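Local coordinates for 3,6-diketocamphane 1,6-monooxygenase (Pseudomonas putida, PDB 4UWM), which catalyses the FMNH2- and oxygen-dependent Baeyer-Villiger oxidation of a camphor-derived diketone to its lactone, a step in the breakdown of (-)-camphor, at residues H78-H82 / M142-L147. Sequence-based numbering, arbitrary orientation.
Sequences HLLPH and MVRESL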
# COMPACT_ATOMS: atom_id res chain seq x y z
N HIS A 78 9.10 -0.84 8.49
CA HIS A 78 8.98 0.43 7.74
C HIS A 78 10.20 1.29 8.03
O HIS A 78 10.57 1.48 9.20
CB HIS A 78 7.71 1.18 8.13
CG HIS A 78 6.46 0.66 7.50
ND1 HIS A 78 6.38 0.34 6.16
CD2 HIS A 78 5.22 0.47 8.01
CE1 HIS A 78 5.14 -0.05 5.88
NE2 HIS A 78 4.43 -0.01 6.99
N LEU A 79 10.82 1.80 6.99
CA LEU A 79 12.00 2.64 7.14
C LEU A 79 11.53 4.10 7.24
O LEU A 79 11.24 4.75 6.25
CB LEU A 79 12.99 2.42 5.99
CG LEU A 79 13.39 0.93 5.83
CD1 LEU A 79 14.42 0.75 4.73
CD2 LEU A 79 13.95 0.39 7.16
N LEU A 80 11.42 4.57 8.47
CA LEU A 80 10.87 5.93 8.76
C LEU A 80 11.52 7.09 8.04
O LEU A 80 10.82 8.03 7.67
CB LEU A 80 10.78 6.18 10.26
CG LEU A 80 10.07 5.14 11.12
CD1 LEU A 80 9.81 5.70 12.51
CD2 LEU A 80 8.78 4.64 10.51
N PRO A 81 12.85 7.04 7.80
CA PRO A 81 13.46 8.16 7.06
C PRO A 81 13.01 8.32 5.60
O PRO A 81 13.28 9.35 4.97
CB PRO A 81 14.95 7.85 7.13
CG PRO A 81 15.11 6.96 8.32
CD PRO A 81 13.88 6.11 8.29
N HIS A 82 12.28 7.33 5.06
CA HIS A 82 11.98 7.31 3.63
C HIS A 82 10.56 7.82 3.25
O HIS A 82 10.21 7.82 2.07
CB HIS A 82 12.13 5.86 3.07
CG HIS A 82 13.52 5.31 3.11
ND1 HIS A 82 13.81 4.00 2.76
CD2 HIS A 82 14.71 5.86 3.50
CE1 HIS A 82 15.11 3.78 2.90
NE2 HIS A 82 15.68 4.89 3.34
N MET A 142 16.28 11.01 12.24
CA MET A 142 15.10 10.89 11.37
C MET A 142 14.07 9.91 11.92
O MET A 142 12.88 10.24 11.98
CB MET A 142 15.50 10.55 9.93
CG MET A 142 16.31 11.64 9.30
SD MET A 142 16.87 11.33 7.62
CE MET A 142 15.43 11.83 6.67
N VAL A 143 14.52 8.73 12.38
CA VAL A 143 13.61 7.76 13.01
C VAL A 143 12.89 8.36 14.22
O VAL A 143 11.68 8.19 14.38
CB VAL A 143 14.32 6.42 13.39
CG1 VAL A 143 13.43 5.52 14.25
CG2 VAL A 143 14.80 5.68 12.15
N ARG A 144 13.64 9.06 15.07
CA ARG A 144 13.08 9.68 16.27
C ARG A 144 12.00 10.74 15.97
O ARG A 144 10.95 10.75 16.58
CB ARG A 144 14.21 10.31 17.10
CG ARG A 144 13.98 10.32 18.60
CD ARG A 144 15.21 10.84 19.33
NE ARG A 144 16.45 10.21 18.86
CZ ARG A 144 17.45 10.87 18.29
NH1 ARG A 144 17.38 12.18 18.11
NH2 ARG A 144 18.53 10.21 17.90
N GLU A 145 12.29 11.62 15.02
CA GLU A 145 11.36 12.70 14.68
C GLU A 145 10.11 12.11 14.04
O GLU A 145 9.00 12.54 14.33
CB GLU A 145 12.01 13.75 13.76
CG GLU A 145 11.13 14.97 13.47
CD GLU A 145 11.81 15.99 12.58
OE1 GLU A 145 13.00 16.26 12.77
OE2 GLU A 145 11.17 16.54 11.68
N SER A 146 10.29 11.12 13.16
CA SER A 146 9.12 10.50 12.53
C SER A 146 8.21 9.87 13.58
O SER A 146 7.01 10.10 13.60
CB SER A 146 9.52 9.45 11.48
OG SER A 146 8.38 8.64 11.18
N LEU A 147 8.79 9.09 14.48
CA LEU A 147 7.99 8.41 15.50
C LEU A 147 7.29 9.44 16.40
O LEU A 147 6.13 9.28 16.75
CB LEU A 147 8.88 7.50 16.34
CG LEU A 147 8.25 6.75 17.51
CD1 LEU A 147 7.10 5.86 17.06
CD2 LEU A 147 9.33 5.94 18.19
O HOH W 1 8.36 8.60 8.36
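L80 puts CD1 against one turn of the helix containing 142-147, 3.5 Å from S146 OG and 3.6 Å from the backbone O of V143, with V143 CG1 and L147 CB a little farther off. With CG anti to the carbonyl carbon (chi1 -52°) and CD1 anti to CA (chi2 -167°), the side chain reaches CD1 out to the helix. Next along, the P81 ring is crossed by M142: P81 CB and M142 CB are 3.9 Å apart, and a bend at chi3 (84°) brings M142 CE to 3.7 Å from P81 O. V143 CG2 meets the same ring at CD. An ordered water bridges the backbone O of L80 and the hydroxyl of S146, donating to L80 O at 2.6 Å and hydrogen-bonded to S146 OG at 2.8 Å. In the TIM-barrel fold of this luciferase-like family, the contact packs the short 3-10 turn that follows strand 72-79 against helix 139-155, with the side chain of V143 about 9 Å from the bound FMN. An alanine in place of L80 would probably leave V143 CG1 and L147 CB without the methyl they pack on and open a gap between the helix and I107. Behind L80 stand I107 and L88, while backbone bonds to G108 from L80 and H78 tie this end of the strand to strand 105-108.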